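Fanconi-associated nuclease 1 homolog (PDB 5Y7Q) belongs to the FAN1 nuclease family, combining an HTH domain, a SAP domain and a VRR-NUC domain, and is modelled here with bound DNA. Local coordinates at residues Leu94-Lys99 with Ala178-Pro183; Gly119-Gln124 with Tyr185-Met190; Leu84-Met89 with Leu100-Ile105. All coordinates share one frame; numbering follows the deposited sequence.

All three contacts lie at one end of the molecule, with centres 14 to 16 Å apart. Interactions 1 and 2 share the antiparallel sheet 94-96, 184-187, 121-123. Strand 184-187 is its middle strand, and Y185 N hydrogen-bonds to F95 O at 2.8 Å. Interaction 3 brings in helix 78-89, which packs on this sheet: L187 CD1 meets L84 CD1 at 3.6 Å, and V121 CG2 meets M87 CE at 3.9 Å. F95 CB touches L100 CD1 at 3.7 Å, joining interactions 1 and 3. The DNA is bonded at interaction 3 and only approached by K99 at interaction 1. The nearest atom of interaction 2 is about 10 Å from the bound nucleic acid.

Interaction 1: residues Leu94-Lys99 with Ala178-Pro183; sequences LFREGK and ADFAEP. With nucleotides of chain D.
R96 and E182 form a salt bridge between the end of strand 94-96 and the loop before strand 184-187. The R96 side chain can be followed outward. Its CB already lies beside E182 OE2. R96 NE gives E182 OE2 a weak hydrogen bond of 3.4 Å. The chain bends at chi3 (54°), which turns the guanidinium across the carboxylate. R96 NH2 then bonds to E182 OE1 at 3.0 Å. OE1 lies near the guanidinium plane, but NH2 meets it from above the carboxylate plane; the two planes are 83° apart. The face of the guanidinium receives the edge of the F180 ring, with F180 CZ 3.2 Å from R96 CZ. At the tip, NH1 bonds to the carbonyl of L135. This outside bond and the E182 pair together fix the rotation of the group.

E182 has a second task. E182 OE2 also accepts a hydrogen bond from G98 N at 2.8 Å, bent at the hydrogen. One carboxylate therefore ties down both an arginine and the start of the 3-10 turn 97-99. E97 N bonds to P183 O at 3.1 Å, almost straight. The E97 side chain passes the proline ring at a slant, with E97 OE2 3.4 Å from P183 CG. That carboxylate is held by Y185 and R109. K99 extends away from the loop, and its CE comes 3.6 Å from OP1 of DC19 of chain D. The E97-P183 bond continues the F95-Y185 backbone ladder by one step, so the contact closes the end of an antiparallel sheet whose outer strand turns into a 3-10 segment.

Interaction 2: residues Gly119-Gln124 with Tyr185-Met190; sequences GWVDAQ and YELRCM
D122 and E186 form a hydrogen-bonded antiparallel pair that ties strand 121-123 to strand 184-187. D122 N bonds to E186 O at 2.8 Å, and E186 N returns a bond to D122 O at 2.9 Å. Beyond the strands, R188 N bonds to W120 O at 2.9 Å. Two CA-H...O contacts accompany the ladder, from V121 CA to E186 O and from Y185 CA to D122 O.

Apolar contacts gather on the face that carries V121, Y185 and L187. V121 CG1 sits anti to its own nitrogen (chi1 174°), which brings it to Y185 CB at 3.7 Å. V121 CG2 approaches L187 CD1 more loosely. Helices 78-89 and 108-118 pack on these residues.

Next to the strands, C189 SG lies 5.1 Å from the centroid of the five-membered ring of W120, in an oblique sulfur-aromatic contact. F69 touches both residues.

Charges occupy the face of D122 and E186. D122 OD2 is 3.8 Å from E186 OE1, a close pair of like charges. R188 NH2 makes a long salt bridge to D122 OD2, at 3.9 Å. It may ease the repulsion in part. Backbone bonds thus hold the pair of strands; the V121, Y185 and L187 side is mostly apolar and packed by helices, while D122, E186 and R188 put charge on the other.

Interaction 3: residues Leu84-Met89 with Leu100-Ile105; sequences LVRMVM and LAYAEI. With nucleotides of chain B.
E104 OE2 is gripped by two groups, R86 NH2 and the hydroxyl of Y43. The salt bridge from R86 NH2 to E104 OE2 is 3.0 Å long and nearly straight, at 171°. The donor stands above the carboxylate plane, while OE2 lies in the plane of the guanidinium. Both segments belong to the HTH domain region of the family. R86 comes from helix 78-89, and E104 from the loop that leads to helix 108-118. R86 and Y102 bond the DNA backbone, and E104 backs R86.

R86 bends at chi2 (-59°). This lays the side chain across the face of the Y102 ring. R86 CG makes a CH-pi contact over that face, 3.9 Å from the Y102 ring centroid. Further out, R86 NE lies over the rim, 3.4 Å from Y102 CE2. The guanidinium and ring planes are only 15° apart, so the two flat groups lie nearly face to face, offset. Y43 adds a cation-pi contact to R86.

The edge of the guanidinium is left to bond. R86 NH1 reaches OP2 of DG10 of chain B at 3.0 Å, and R86 NH2 reaches the same OP2 at 3.2 Å. NH2 is thus shared between the phosphate and E104, and the carboxylate probably orients the arginine for the DNA. Y102 serves the preceding phosphate: Y102 OH bonds to OP1 of DT9 of chain B at 2.9 Å. R90 also bonds to this hydroxyl. Two adjacent phosphates of one strand are therefore held by residues that also pack on each other.

Behind this polar layer the contact is apolar. I105 CD1 comes near R86 CG, and M87 CG rests 4.2 Å from L100 CD2.

Interaction 1: residues Leu94-Lys99 with Ala178-Pro183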
# COMPACT_ATOMS: atom_id res chain seq x y z
N LEU A 94 7.00 -22.40 13.30
CA LEU A 94 6.99 -23.81 13.70
C LEU A 94 6.98 -24.73 12.48
O LEU A 94 6.17 -24.53 11.56
CB LEU A 94 5.76 -24.11 14.55
CG LEU A 94 5.61 -23.33 15.85
CD1 LEU A 94 4.14 -23.37 16.32
CD2 LEU A 94 6.57 -23.86 16.93
N PHE A 95 7.86 -25.73 12.47
CA PHE A 95 7.99 -26.62 11.32
C PHE A 95 8.16 -28.06 11.78
O PHE A 95 8.71 -28.33 12.85
CB PHE A 95 9.18 -26.22 10.45
CG PHE A 95 9.11 -24.80 9.97
CD1 PHE A 95 9.78 -23.79 10.63
CD2 PHE A 95 8.29 -24.46 8.90
CE1 PHE A 95 9.68 -22.49 10.23
CE2 PHE A 95 8.20 -23.15 8.48
CZ PHE A 95 8.89 -22.17 9.15
N ARG A 96 7.64 -28.98 10.97
CA ARG A 96 7.83 -30.41 11.18
C ARG A 96 8.96 -30.87 10.29
O ARG A 96 9.02 -30.49 9.12
CB ARG A 96 6.57 -31.19 10.81
CG ARG A 96 5.30 -30.86 11.57
CD ARG A 96 4.10 -31.51 10.88
NE ARG A 96 4.24 -32.96 10.67
CZ ARG A 96 3.38 -33.89 11.09
NH1 ARG A 96 2.28 -33.55 11.76
NH2 ARG A 96 3.61 -35.17 10.83
N GLU A 97 9.84 -31.71 10.83
CA GLU A 97 11.03 -32.13 10.07
C GLU A 97 10.68 -32.57 8.64
O GLU A 97 11.41 -32.24 7.69
CB GLU A 97 11.74 -33.26 10.82
CG GLU A 97 13.05 -33.67 10.19
CD GLU A 97 13.83 -34.62 11.06
OE1 GLU A 97 13.88 -35.83 10.73
OE2 GLU A 97 14.38 -34.16 12.08
N GLY A 98 9.57 -33.28 8.47
CA GLY A 98 9.24 -33.84 7.17
C GLY A 98 8.86 -32.79 6.15
O GLY A 98 9.08 -32.97 4.95
N LYS A 99 8.29 -31.68 6.61
CA LYS A 99 8.00 -30.58 5.71
C LYS A 99 9.24 -29.74 5.40
O LYS A 99 9.18 -28.88 4.52
CB LYS A 99 6.87 -29.74 6.31
CG LYS A 99 5.51 -30.44 6.21
CD LYS A 99 4.34 -29.47 6.35
CE LYS A 99 3.05 -30.03 5.73
NZ LYS A 99 1.94 -29.02 5.67
N ALA A 178 3.11 -38.82 23.08
CA ALA A 178 4.46 -39.38 23.17
C ALA A 178 4.80 -40.30 22.00
O ALA A 178 5.99 -40.60 21.81
CB ALA A 178 4.63 -40.14 24.49
N ASP A 179 3.82 -40.77 21.23
CA ASP A 179 4.05 -41.66 20.09
C ASP A 179 4.15 -40.92 18.75
O ASP A 179 4.26 -41.57 17.70
CB ASP A 179 2.98 -42.76 20.04
CG ASP A 179 1.64 -42.28 19.47
OD1 ASP A 179 1.40 -42.49 18.26
OD2 ASP A 179 0.83 -41.71 20.23
N PHE A 180 4.13 -39.58 18.75
CA PHE A 180 4.26 -38.85 17.50
C PHE A 180 5.71 -38.90 17.02
O PHE A 180 6.60 -38.36 17.68
CB PHE A 180 3.83 -37.40 17.66
CG PHE A 180 3.81 -36.64 16.36
CD1 PHE A 180 3.62 -37.30 15.15
CD2 PHE A 180 4.00 -35.26 16.35
CE1 PHE A 180 3.61 -36.60 13.96
CE2 PHE A 180 4.00 -34.55 15.15
CZ PHE A 180 3.80 -35.22 13.96
N ALA A 181 5.92 -39.46 15.83
CA ALA A 181 7.23 -39.90 15.37
C ALA A 181 7.97 -38.86 14.54
O ALA A 181 9.04 -39.18 14.00
CB ALA A 181 7.09 -41.20 14.57
N GLU A 182 7.45 -37.64 14.40
CA GLU A 182 8.13 -36.59 13.63
C GLU A 182 8.48 -35.39 14.50
O GLU A 182 7.57 -34.71 14.99
CB GLU A 182 7.25 -36.17 12.45
CG GLU A 182 7.96 -35.43 11.34
CD GLU A 182 7.05 -35.25 10.13
OE1 GLU A 182 6.25 -36.18 9.87
OE2 GLU A 182 7.12 -34.20 9.45
N PRO A 183 9.76 -35.06 14.70
CA PRO A 183 10.11 -33.91 15.54
C PRO A 183 9.63 -32.59 14.94
O PRO A 183 9.24 -32.49 13.78
CB PRO A 183 11.64 -33.96 15.61
CG PRO A 183 12.05 -34.79 14.46
CD PRO A 183 10.95 -35.78 14.23
P DC D 19 -0.01 -32.73 4.07
OP1 DC D 19 0.65 -32.70 5.40
OP2 DC D 19 -0.24 -34.00 3.34
O5' DC D 19 -1.42 -32.02 4.26
C5' DC D 19 -1.45 -30.67 4.66
C4' DC D 19 -2.87 -30.23 4.93
O4' DC D 19 -3.53 -29.90 3.68
C3' DC D 19 -3.75 -31.25 5.62
O3' DC D 19 -4.60 -30.56 6.51
C2' DC D 19 -4.52 -31.87 4.46
C1' DC D 19 -4.71 -30.66 3.55
N1 DC D 19 -4.84 -31.01 2.13
C2 DC D 19 -5.57 -30.16 1.30
O2 DC D 19 -6.10 -29.17 1.79
N3 DC D 19 -5.66 -30.46 -0.01
C4 DC D 19 -5.06 -31.55 -0.49
N4 DC D 19 -5.18 -31.81 -1.80
C5 DC D 19 -4.30 -32.42 0.35
C6 DC D 19 -4.22 -32.11 1.64

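Interaction 2: residues Gly119-Gln124 with Tyr185-Met190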
# COMPACT_ATOMS: atom_id res chain seq x y z
N GLY A 119 20.97 -21.88 19.66
CA GLY A 119 19.69 -21.45 20.15
C GLY A 119 18.82 -20.72 19.14
O GLY A 119 17.71 -20.28 19.49
N TRP A 120 19.28 -20.56 17.90
CA TRP A 120 18.43 -19.96 16.89
C TRP A 120 17.29 -20.88 16.48
O TRP A 120 16.35 -20.42 15.82
CB TRP A 120 19.25 -19.57 15.67
CG TRP A 120 20.30 -18.56 15.97
CD1 TRP A 120 20.44 -17.82 17.11
CD2 TRP A 120 21.36 -18.18 15.11
NE1 TRP A 120 21.53 -17.00 17.01
CE2 TRP A 120 22.12 -17.20 15.79
CE3 TRP A 120 21.75 -18.56 13.82
CZ2 TRP A 120 23.24 -16.60 15.23
CZ3 TRP A 120 22.85 -17.96 13.27
CH2 TRP A 120 23.59 -16.99 13.97
N VAL A 121 17.35 -22.16 16.83
CA VAL A 121 16.24 -23.08 16.65
C VAL A 121 16.13 -23.90 17.94
O VAL A 121 17.14 -24.41 18.43
CB VAL A 121 16.43 -24.01 15.43
CG1 VAL A 121 15.33 -25.06 15.36
CG2 VAL A 121 16.46 -23.21 14.13
N ASP A 122 14.93 -23.93 18.52
CA ASP A 122 14.53 -24.85 19.57
C ASP A 122 14.10 -26.16 18.93
O ASP A 122 13.26 -26.16 18.02
CB ASP A 122 13.34 -24.29 20.37
CG ASP A 122 13.72 -23.65 21.70
OD1 ASP A 122 14.62 -24.19 22.40
OD2 ASP A 122 13.07 -22.63 22.07
N ALA A 123 14.69 -27.29 19.36
CA ALA A 123 13.92 -28.52 19.25
C ALA A 123 13.03 -28.63 20.46
O ALA A 123 13.26 -27.98 21.49
CB ALA A 123 14.81 -29.74 19.11
N GLN A 124 11.96 -29.39 20.33
CA GLN A 124 11.02 -29.56 21.44
C GLN A 124 10.68 -28.23 22.12
O GLN A 124 11.05 -28.01 23.29
CB GLN A 124 11.58 -30.57 22.46
CG GLN A 124 10.51 -31.30 23.30
CD GLN A 124 10.72 -32.81 23.36
OE1 GLN A 124 10.43 -33.52 22.39
NE2 GLN A 124 11.22 -33.31 24.50
N TYR A 185 10.52 -28.32 14.99
CA TYR A 185 11.48 -27.26 15.26
C TYR A 185 10.78 -25.90 15.32
O TYR A 185 9.79 -25.66 14.61
CB TYR A 185 12.56 -27.23 14.18
CG TYR A 185 13.24 -28.58 14.00
CD1 TYR A 185 14.22 -29.00 14.88
CD2 TYR A 185 12.88 -29.42 12.97
CE1 TYR A 185 14.83 -30.23 14.72
CE2 TYR A 185 13.50 -30.63 12.80
CZ TYR A 185 14.47 -31.04 13.68
OH TYR A 185 15.08 -32.27 13.52
N GLU A 186 11.28 -25.03 16.20
CA GLU A 186 10.80 -23.66 16.32
C GLU A 186 11.96 -22.69 16.10
O GLU A 186 12.97 -22.76 16.83
CB GLU A 186 10.15 -23.39 17.67
CG GLU A 186 9.67 -21.94 17.83
CD GLU A 186 9.09 -21.64 19.21
OE1 GLU A 186 9.84 -21.67 20.22
OE2 GLU A 186 7.86 -21.36 19.28
N LEU A 187 11.80 -21.77 15.15
CA LEU A 187 12.76 -20.70 14.91
C LEU A 187 12.67 -19.62 15.98
O LEU A 187 11.57 -19.19 16.33
CB LEU A 187 12.49 -20.13 13.53
CG LEU A 187 13.31 -19.10 12.79
CD1 LEU A 187 14.76 -19.53 12.67
CD2 LEU A 187 12.60 -19.09 11.44
N ARG A 188 13.79 -19.27 16.61
CA ARG A 188 13.80 -18.26 17.67
C ARG A 188 14.44 -16.92 17.33
O ARG A 188 14.46 -16.04 18.20
CB ARG A 188 14.45 -18.85 18.93
CG ARG A 188 13.45 -19.65 19.78
CD ARG A 188 13.11 -18.93 21.07
NE ARG A 188 14.19 -18.02 21.49
CZ ARG A 188 15.34 -18.39 22.05
NH1 ARG A 188 16.26 -17.48 22.39
NH2 ARG A 188 15.60 -19.68 22.25
N CYS A 189 14.99 -16.73 16.13
CA CYS A 189 15.64 -15.48 15.74
C CYS A 189 14.77 -14.55 14.85
O CYS A 189 15.30 -13.57 14.30
CB CYS A 189 16.98 -15.80 15.06
SG CYS A 189 16.88 -16.86 13.60
N MET A 190 13.48 -14.84 14.65
CA MET A 190 12.69 -14.10 13.66
C MET A 190 12.65 -12.59 13.90
O MET A 190 12.54 -11.84 12.94
CB MET A 190 11.26 -14.61 13.62
CG MET A 190 10.70 -14.62 12.26
SD MET A 190 11.76 -15.51 11.10
CE MET A 190 11.00 -14.97 9.57

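Interaction 3: residues Leu84-Met89 with Leu100-Ile105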
# COMPACT_ATOMS: atom_id res chain seq x y z
N LEU A 84 18.45 -22.59 7.57
CA LEU A 84 17.97 -21.39 8.25
C LEU A 84 17.15 -20.54 7.30
O LEU A 84 15.99 -20.20 7.58
CB LEU A 84 19.13 -20.58 8.79
CG LEU A 84 18.60 -19.54 9.78
CD1 LEU A 84 17.71 -20.25 10.78
CD2 LEU A 84 19.75 -18.86 10.49
N VAL A 85 17.74 -20.20 6.16
CA VAL A 85 17.07 -19.26 5.28
C VAL A 85 15.73 -19.84 4.83
O VAL A 85 14.71 -19.12 4.79
CB VAL A 85 17.99 -18.91 4.11
CG1 VAL A 85 17.27 -18.09 3.11
CG2 VAL A 85 19.18 -18.14 4.65
N ARG A 86 15.69 -21.15 4.58
CA ARG A 86 14.42 -21.79 4.28
C ARG A 86 13.39 -21.55 5.38
O ARG A 86 12.25 -21.19 5.09
CB ARG A 86 14.61 -23.28 4.04
CG ARG A 86 15.39 -23.57 2.81
CD ARG A 86 14.75 -23.02 1.59
NE ARG A 86 15.25 -23.75 0.45
CZ ARG A 86 14.76 -23.69 -0.79
NH1 ARG A 86 13.73 -22.90 -1.05
NH2 ARG A 86 15.30 -24.44 -1.75
N MET A 87 13.76 -21.74 6.65
CA MET A 87 12.76 -21.53 7.70
C MET A 87 12.32 -20.06 7.76
O MET A 87 11.12 -19.77 7.95
CB MET A 87 13.30 -21.99 9.05
CG MET A 87 13.74 -23.46 9.07
SD MET A 87 14.69 -23.97 10.49
CE MET A 87 13.47 -23.71 11.74
N VAL A 88 13.26 -19.13 7.57
CA VAL A 88 12.96 -17.71 7.67
C VAL A 88 11.98 -17.28 6.59
O VAL A 88 11.08 -16.48 6.83
CB VAL A 88 14.26 -16.90 7.61
CG1 VAL A 88 13.97 -15.41 7.59
CG2 VAL A 88 15.20 -17.28 8.77
N MET A 89 12.13 -17.82 5.38
CA MET A 89 11.28 -17.37 4.29
C MET A 89 9.92 -18.05 4.26
O MET A 89 9.08 -17.67 3.43
CB MET A 89 11.97 -17.60 2.95
CG MET A 89 13.19 -16.75 2.79
SD MET A 89 14.05 -17.05 1.26
CE MET A 89 13.73 -18.83 1.04
N LEU A 100 10.36 -30.02 6.07
CA LEU A 100 11.64 -29.36 5.86
C LEU A 100 12.60 -30.14 4.95
O LEU A 100 13.81 -29.88 4.99
CB LEU A 100 12.30 -29.06 7.20
CG LEU A 100 11.76 -27.78 7.80
CD1 LEU A 100 12.42 -27.51 9.12
CD2 LEU A 100 12.01 -26.64 6.85
N ALA A 101 12.13 -31.16 4.24
CA ALA A 101 12.96 -31.83 3.24
C ALA A 101 13.34 -30.91 2.06
O ALA A 101 12.49 -30.24 1.47
CB ALA A 101 12.21 -33.05 2.71
N TYR A 102 14.64 -30.89 1.73
CA TYR A 102 15.20 -30.19 0.57
C TYR A 102 16.41 -30.97 0.06
O TYR A 102 17.17 -31.52 0.86
CB TYR A 102 15.66 -28.76 0.87
CG TYR A 102 14.61 -27.81 1.32
CD1 TYR A 102 14.36 -27.64 2.68
CD2 TYR A 102 13.86 -27.07 0.41
CE1 TYR A 102 13.39 -26.78 3.12
CE2 TYR A 102 12.89 -26.19 0.84
CZ TYR A 102 12.66 -26.05 2.21
OH TYR A 102 11.68 -25.19 2.67
N ALA A 103 16.61 -30.98 -1.25
CA ALA A 103 17.65 -31.84 -1.82
C ALA A 103 19.05 -31.21 -1.75
O ALA A 103 20.04 -31.93 -1.57
CB ALA A 103 17.30 -32.21 -3.25
N GLU A 104 19.16 -29.89 -1.91
CA GLU A 104 20.47 -29.25 -1.74
C GLU A 104 21.00 -29.44 -0.33
O GLU A 104 22.22 -29.46 -0.13
CB GLU A 104 20.38 -27.74 -2.01
CG GLU A 104 19.22 -27.26 -2.87
CD GLU A 104 17.92 -27.08 -2.11
OE1 GLU A 104 17.01 -27.91 -2.33
OE2 GLU A 104 17.79 -26.10 -1.33
N ILE A 105 20.11 -29.50 0.65
CA ILE A 105 20.52 -29.60 2.04
C ILE A 105 20.81 -31.06 2.43
O ILE A 105 21.73 -31.34 3.20
CB ILE A 105 19.44 -28.94 2.92
CG1 ILE A 105 19.01 -27.62 2.26
CG2 ILE A 105 19.97 -28.67 4.29
CD1 ILE A 105 18.36 -26.60 3.19
P DT B 9 9.54 -24.17 -0.08
OP1 DT B 9 10.04 -25.50 0.31
OP2 DT B 9 9.96 -22.90 0.57
O5' DT B 9 9.83 -23.97 -1.62
C5' DT B 9 9.29 -24.90 -2.54
C4' DT B 9 9.59 -24.49 -3.96
O4' DT B 9 8.50 -23.70 -4.47
C3' DT B 9 10.86 -23.65 -4.12
O3' DT B 9 11.62 -24.15 -5.18
C2' DT B 9 10.33 -22.25 -4.42
C1' DT B 9 9.00 -22.55 -5.11
N1 DT B 9 8.00 -21.44 -4.94
C2 DT B 9 7.16 -21.11 -6.00
O2 DT B 9 7.18 -21.67 -7.09
N3 DT B 9 6.29 -20.09 -5.73
C4 DT B 9 6.18 -19.37 -4.54
O4 DT B 9 5.36 -18.46 -4.40
C5 DT B 9 7.09 -19.76 -3.50
C7 DT B 9 7.06 -19.06 -2.18
C6 DT B 9 7.93 -20.77 -3.74
P DG B 10 13.20 -23.89 -5.24
OP1 DG B 10 13.82 -25.19 -5.55
OP2 DG B 10 13.56 -23.10 -4.06
O5' DG B 10 13.38 -23.03 -6.56
C5' DG B 10 12.96 -23.59 -7.80
C4' DG B 10 12.72 -22.50 -8.80
O4' DG B 10 11.55 -21.76 -8.40
C3' DG B 10 13.87 -21.50 -8.89
O3' DG B 10 14.39 -21.47 -10.20
C2' DG B 10 13.25 -20.15 -8.52
C1' DG B 10 11.76 -20.40 -8.65
N9 DG B 10 11.01 -19.63 -7.68
C8 DG B 10 11.31 -19.46 -6.35
N7 DG B 10 10.46 -18.71 -5.72
C5 DG B 10 9.53 -18.36 -6.70
C6 DG B 10 8.37 -17.55 -6.61
O6 DG B 10 7.91 -16.95 -5.61
N1 DG B 10 7.72 -17.45 -7.85
C2 DG B 10 8.15 -18.05 -9.02
N2 DG B 10 7.41 -17.86 -10.12
N3 DG B 10 9.23 -18.81 -9.11
C4 DG B 10 9.87 -18.92 -7.91